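Local coordinates for GCN5 like acetylase + bromodomain (Cryptosporidium parvum, PDB 4LDF), which probably acetylates histone H3 as a GCN5-type transcriptional activator, the piece described here being its bromodomain, a fold that typically recognises acetyl-lysine, at residues F74-R86 against A99-Q111. Numbering follows the deposited sequence.
Sequences FSSELKRMFDNCR and ANQLEAFIWPMLQ
With CG of Arg-86 anti to the carbonyl carbon (chi1 -71°) and a bend at chi3, its guanidinium curls over to meet Glu-103, whose side chain runs out extended from a CG lying anti to the backbone N (chi1 -167°). Arg-86 NH2 reaches Glu-103 OE2 at 2.8 Å, nearly along the C-O axis of the acceptor and within the guanidinium plane. Arg-86 NH1 adds a weak bond to that oxygen and another, also weak, to Asn-100 OD1 at 2.8 Å. NH2 also meets Asp-83 OD1, and Asp-83 OD2 receives Lys-79 NZ at 2.7 Å, so two acids and two bases alternate in a network that should fix the guanidinium's rotation. Helices 71-88 and 93-110 are the last pair of the left-handed four-helix bundle of the bromodomain; over 74-86 and 99-110 the axes approach to 9.9 Å and run nearly antiparallel (163°). One turn back from Arg-86, the Phe-82 ring is sandwiched: Met-81 CE lies over one face, while Glu-103 CB makes a CH-pi contact with the opposite one, 4.0 Å from the centroid. Farther along, Leu-78 CD2 sits 3.8 Å from Trp-107 CZ3, and Lys-79 CB abuts the indole edge. Leu-110 spreads its branches, CD1 touching the Phe-74 ring edge at CE2 (3.7 Å) and CD2 reaching Ser-75 CB; Phe-74 also packs on Ile-18, Leu-21 and Leu-22 of helix 14-27.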
loop_
_atom_site.group_PDB
_atom_site.type_symbol
_atom_site.label_atom_id
_atom_site.label_comp_id
_atom_site.label_asym_id
_atom_site.label_seq_id
_atom_site.Cartn_x
_atom_site.Cartn_y
_atom_site.Cartn_z
ATOM N N PHE A 74 -5.914 8.456 1.001
ATOM C CA PHE A 74 -5.500 7.056 0.966
ATOM C C PHE A 74 -4.921 6.662 -0.403
ATOM O O PHE A 74 -3.870 6.022 -0.455
ATOM C CB PHE A 74 -6.652 6.112 1.379
ATOM C CG PHE A 74 -6.307 4.674 1.088
ATOM C CD1 PHE A 74 -5.290 4.028 1.791
ATOM C CD2 PHE A 74 -6.949 3.981 0.064
ATOM C CE1 PHE A 74 -4.915 2.722 1.470
ATOM C CE2 PHE A 74 -6.551 2.690 -0.276
ATOM C CZ PHE A 74 -5.545 2.065 0.442
ATOM N N SER A 75 -5.611 7.017 -1.499
ATOM C CA SER A 75 -5.159 6.681 -2.859
ATOM C C SER A 75 -3.777 7.257 -3.191
ATOM O O SER A 75 -3.001 6.582 -3.868
ATOM C CB SER A 75 -6.209 7.031 -3.912
ATOM O OG SER A 75 -6.609 8.387 -3.843
ATOM N N SER A 76 -3.431 8.454 -2.640
ATOM C CA SER A 76 -2.109 9.072 -2.823
ATOM C C SER A 76 -1.046 8.232 -2.123
ATOM O O SER A 76 0.017 7.997 -2.695
ATOM C CB SER A 76 -2.079 10.490 -2.264
ATOM O OG SER A 76 -3.152 11.256 -2.776
ATOM N N GLU A 77 -1.340 7.794 -0.886
ATOM C CA GLU A 77 -0.468 6.975 -0.060
ATOM C C GLU A 77 -0.273 5.591 -0.679
ATOM O O GLU A 77 0.850 5.103 -0.722
ATOM C CB GLU A 77 -1.044 6.822 1.358
ATOM C CG GLU A 77 -0.020 6.206 2.301
ATOM C CD GLU A 77 -0.265 6.386 3.782
ATOM O OE1 GLU A 77 0.639 6.034 4.577
ATOM O OE2 GLU A 77 -1.348 6.897 4.148
ATOM N N LEU A 78 -1.373 4.945 -1.121
ATOM C CA LEU A 78 -1.288 3.634 -1.754
ATOM C C LEU A 78 -0.469 3.727 -3.039
ATOM O O LEU A 78 0.356 2.842 -3.278
ATOM C CB LEU A 78 -2.682 3.016 -2.020
ATOM C CG LEU A 78 -2.692 1.643 -2.723
ATOM C CD1 LEU A 78 -2.027 0.563 -1.859
ATOM C CD2 LEU A 78 -4.102 1.246 -3.118
ATOM N N LYS A 79 -0.672 4.790 -3.855
ATOM C CA LYS A 79 0.118 4.977 -5.084
ATOM C C LYS A 79 1.592 5.160 -4.729
ATOM O O LYS A 79 2.447 4.548 -5.370
ATOM C CB LYS A 79 -0.368 6.167 -5.933
ATOM C CG LYS A 79 0.228 6.118 -7.333
ATOM C CD LYS A 79 0.111 7.416 -8.075
ATOM C CE LYS A 79 0.581 7.252 -9.504
ATOM N NZ LYS A 79 2.069 7.312 -9.625
ATOM N N ARG A 80 1.876 6.003 -3.706
ATOM C CA ARG A 80 3.207 6.272 -3.159
ATOM C C ARG A 80 3.880 4.958 -2.717
ATOM O O ARG A 80 5.069 4.787 -2.966
ATOM C CB ARG A 80 3.120 7.284 -1.987
ATOM C CG ARG A 80 4.457 7.484 -1.220
ATOM C CD ARG A 80 4.618 8.832 -0.520
ATOM N NE ARG A 80 3.407 9.287 0.172
ATOM C CZ ARG A 80 3.044 8.919 1.397
ATOM N NH1 ARG A 80 1.936 9.404 1.938
ATOM N NH2 ARG A 80 3.786 8.062 2.090
ATOM N N MET A 81 3.116 4.004 -2.117
ATOM C CA MET A 81 3.722 2.717 -1.749
ATOM C C MET A 81 4.361 2.036 -2.993
ATOM O O MET A 81 5.500 1.565 -2.919
ATOM C CB MET A 81 2.695 1.776 -1.103
ATOM C CG MET A 81 3.344 0.560 -0.462
ATOM S SD MET A 81 2.164 -0.653 0.138
ATOM C CE MET A 81 1.524 -1.317 -1.463
ATOM N N PHE A 82 3.633 1.995 -4.108
ATOM C CA PHE A 82 4.128 1.369 -5.353
ATOM C C PHE A 82 5.241 2.192 -6.033
ATOM O O PHE A 82 6.232 1.624 -6.515
ATOM C CB PHE A 82 2.965 1.069 -6.298
ATOM C CG PHE A 82 2.008 0.029 -5.756
ATOM C CD1 PHE A 82 2.433 -1.279 -5.523
ATOM C CD2 PHE A 82 0.668 0.337 -5.543
ATOM C CE1 PHE A 82 1.548 -2.245 -5.030
ATOM C CE2 PHE A 82 -0.227 -0.639 -5.098
ATOM C CZ PHE A 82 0.218 -1.923 -4.847
ATOM N N ASP A 83 5.108 3.531 -5.982
ATOM C CA ASP A 83 6.076 4.474 -6.521
ATOM C C ASP A 83 7.422 4.382 -5.798
ATOM O O ASP A 83 8.454 4.332 -6.470
ATOM C CB ASP A 83 5.518 5.913 -6.516
ATOM C CG ASP A 83 4.520 6.206 -7.630
ATOM O OD1 ASP A 83 4.485 5.439 -8.625
ATOM O OD2 ASP A 83 3.805 7.218 -7.531
ATOM N N ASN A 84 7.403 4.307 -4.451
ATOM C CA ASN A 84 8.587 4.149 -3.578
ATOM C C ASN A 84 9.353 2.896 -3.949
ATOM O O ASN A 84 10.565 2.970 -4.103
ATOM C CB ASN A 84 8.189 4.068 -2.087
ATOM C CG ASN A 84 7.800 5.378 -1.457
ATOM O OD1 ASN A 84 7.986 6.449 -2.028
ATOM N ND2 ASN A 84 7.282 5.322 -0.240
ATOM N N CYS A 85 8.640 1.757 -4.122
ATOM C CA CYS A 85 9.237 0.471 -4.479
ATOM C C CYS A 85 10.016 0.584 -5.771
ATOM O O CYS A 85 11.212 0.238 -5.804
ATOM C CB CYS A 85 8.180 -0.629 -4.565
ATOM S SG CYS A 85 8.868 -2.291 -4.838
ATOM N N ARG A 86 9.339 1.127 -6.826
ATOM C CA ARG A 86 9.880 1.323 -8.175
ATOM C C ARG A 86 11.010 2.338 -8.202
ATOM O O ARG A 86 11.951 2.149 -8.960
ATOM C CB ARG A 86 8.768 1.643 -9.187
ATOM C CG ARG A 86 7.858 0.415 -9.498
ATOM C CD ARG A 86 6.857 0.684 -10.610
ATOM N NE ARG A 86 5.896 1.714 -10.209
ATOM C CZ ARG A 86 4.617 1.500 -9.919
ATOM N NH1 ARG A 86 4.087 0.283 -10.058
ATOM N NH2 ARG A 86 3.852 2.500 -9.511
ATOM N N ALA A 99 5.134 -4.723 -7.840
ATOM C CA ALA A 99 4.518 -3.399 -7.716
ATOM C C ALA A 99 3.528 -3.094 -8.836
ATOM O O ALA A 99 2.454 -2.572 -8.542
ATOM C CB ALA A 99 5.582 -2.311 -7.649
ATOM N N ASN A 100 3.899 -3.395 -10.108
ATOM C CA ASN A 100 3.092 -3.191 -11.322
ATOM C C ASN A 100 1.884 -4.148 -11.325
ATOM O O ASN A 100 0.750 -3.721 -11.554
ATOM C CB ASN A 100 3.972 -3.401 -12.593
ATOM C CG ASN A 100 4.936 -2.264 -12.884
ATOM O OD1 ASN A 100 4.857 -1.195 -12.305
ATOM N ND2 ASN A 100 5.840 -2.449 -13.819
ATOM N N GLN A 101 2.140 -5.430 -11.012
ATOM C CA GLN A 101 1.129 -6.480 -10.918
ATOM C C GLN A 101 0.097 -6.150 -9.846
ATOM O O GLN A 101 -1.092 -6.177 -10.142
ATOM C CB GLN A 101 1.787 -7.844 -10.634
ATOM C CG GLN A 101 0.764 -8.974 -10.483
ATOM C CD GLN A 101 1.355 -10.253 -9.979
ATOM O OE1 GLN A 101 2.206 -10.265 -9.089
ATOM N NE2 GLN A 101 0.859 -11.365 -10.496
ATOM N N LEU A 102 0.548 -5.756 -8.635
ATOM C CA LEU A 102 -0.362 -5.491 -7.526
ATOM C C LEU A 102 -1.159 -4.224 -7.682
ATOM O O LEU A 102 -2.292 -4.191 -7.238
ATOM C CB LEU A 102 0.337 -5.540 -6.161
ATOM C CG LEU A 102 1.150 -6.790 -5.806
ATOM C CD1 LEU A 102 2.175 -6.472 -4.780
ATOM C CD2 LEU A 102 0.285 -7.886 -5.315
ATOM N N GLU A 103 -0.571 -3.172 -8.278
ATOM C CA GLU A 103 -1.276 -1.906 -8.494
ATOM C C GLU A 103 -2.422 -2.120 -9.473
ATOM O O GLU A 103 -3.539 -1.693 -9.193
ATOM C CB GLU A 103 -0.307 -0.819 -8.986
ATOM C CG GLU A 103 -0.897 0.577 -8.924
ATOM C CD GLU A 103 0.012 1.674 -9.437
ATOM O OE1 GLU A 103 -0.477 2.565 -10.165
ATOM O OE2 GLU A 103 1.230 1.594 -9.183
ATOM N N ALA A 104 -2.163 -2.859 -10.575
ATOM C CA ALA A 104 -3.165 -3.200 -11.582
ATOM C C ALA A 104 -4.239 -4.094 -10.970
ATOM O O ALA A 104 -5.414 -3.922 -11.277
ATOM C CB ALA A 104 -2.506 -3.913 -12.759
ATOM N N PHE A 105 -3.841 -5.028 -10.083
ATOM C CA PHE A 105 -4.766 -5.950 -9.409
ATOM C C PHE A 105 -5.739 -5.206 -8.469
ATOM O O PHE A 105 -6.932 -5.509 -8.483
ATOM C CB PHE A 105 -3.971 -7.033 -8.635
ATOM C CG PHE A 105 -4.717 -7.771 -7.546
ATOM C CD1 PHE A 105 -5.530 -8.858 -7.851
ATOM C CD2 PHE A 105 -4.576 -7.403 -6.207
ATOM C CE1 PHE A 105 -6.224 -9.539 -6.841
ATOM C CE2 PHE A 105 -5.243 -8.102 -5.198
ATOM C CZ PHE A 105 -6.080 -9.151 -5.521
ATOM N N ILE A 106 -5.225 -4.248 -7.663
ATOM C CA ILE A 106 -6.010 -3.510 -6.651
ATOM C C ILE A 106 -6.767 -2.250 -7.112
ATOM O O ILE A 106 -7.734 -1.854 -6.446
ATOM C CB ILE A 106 -5.200 -3.279 -5.338
ATOM C CG1 ILE A 106 -6.105 -3.230 -4.073
ATOM C CG2 ILE A 106 -4.303 -2.042 -5.437
ATOM C CD1 ILE A 106 -6.873 -4.547 -3.719
ATOM N N TRP A 107 -6.329 -1.622 -8.222
ATOM C CA TRP A 107 -6.959 -0.407 -8.772
ATOM C C TRP A 107 -8.473 -0.558 -9.027
ATOM O O TRP A 107 -9.196 0.365 -8.643
ATOM C CB TRP A 107 -6.183 0.199 -9.959
ATOM C CG TRP A 107 -5.718 1.612 -9.707
ATOM C CD1 TRP A 107 -6.055 2.728 -10.423
ATOM C CD2 TRP A 107 -4.818 2.056 -8.674
ATOM N NE1 TRP A 107 -5.464 3.840 -9.872
ATOM C CE2 TRP A 107 -4.682 3.456 -8.810
ATOM C CE3 TRP A 107 -4.155 1.410 -7.607
ATOM C CZ2 TRP A 107 -3.910 4.225 -7.920
ATOM C CZ3 TRP A 107 -3.346 2.162 -6.770
ATOM C CH2 TRP A 107 -3.233 3.554 -6.928
ATOM N N PRO A 108 -8.995 -1.692 -9.582
ATOM C CA PRO A 108 -10.461 -1.838 -9.709
ATOM C C PRO A 108 -11.200 -1.691 -8.365
ATOM O O PRO A 108 -12.234 -1.028 -8.329
ATOM C CB PRO A 108 -10.631 -3.266 -10.246
ATOM C CG PRO A 108 -9.380 -3.560 -10.953
ATOM C CD PRO A 108 -8.307 -2.875 -10.146
ATOM N N MET A 109 -10.683 -2.306 -7.276
ATOM C CA MET A 109 -11.306 -2.229 -5.939
ATOM C C MET A 109 -11.260 -0.794 -5.399
ATOM O O MET A 109 -12.194 -0.376 -4.732
ATOM C CB MET A 109 -10.615 -3.196 -4.950
ATOM C CG MET A 109 -11.314 -3.305 -3.600
ATOM S SD MET A 109 -10.679 -4.660 -2.600
ATOM C CE MET A 109 -11.990 -4.783 -1.410
ATOM N N LEU A 110 -10.188 -0.042 -5.693
ATOM C CA LEU A 110 -10.022 1.354 -5.243
ATOM C C LEU A 110 -11.140 2.270 -5.776
ATOM O O LEU A 110 -11.534 3.194 -5.082
ATOM C CB LEU A 110 -8.620 1.878 -5.653
ATOM C CG LEU A 110 -8.147 3.233 -5.127
ATOM C CD1 LEU A 110 -8.008 3.234 -3.610
ATOM C CD2 LEU A 110 -6.819 3.603 -5.735
ATOM N N GLN A 111 -11.679 1.976 -6.973
ATOM C CA GLN A 111 -12.772 2.745 -7.611
ATOM C C GLN A 111 -14.083 2.600 -6.850
ATOM O O GLN A 111 -14.924 3.491 -6.944
ATOM C CB GLN A 111 -13.007 2.308 -9.092
ATOM C CG GLN A 111 -11.751 2.172 -9.967
ATOM C CD GLN A 111 -10.914 3.416 -9.965
ATOM O OE1 GLN A 111 -11.411 4.525 -10.211
ATOM N NE2 GLN A 111 -9.644 3.274 -9.610
#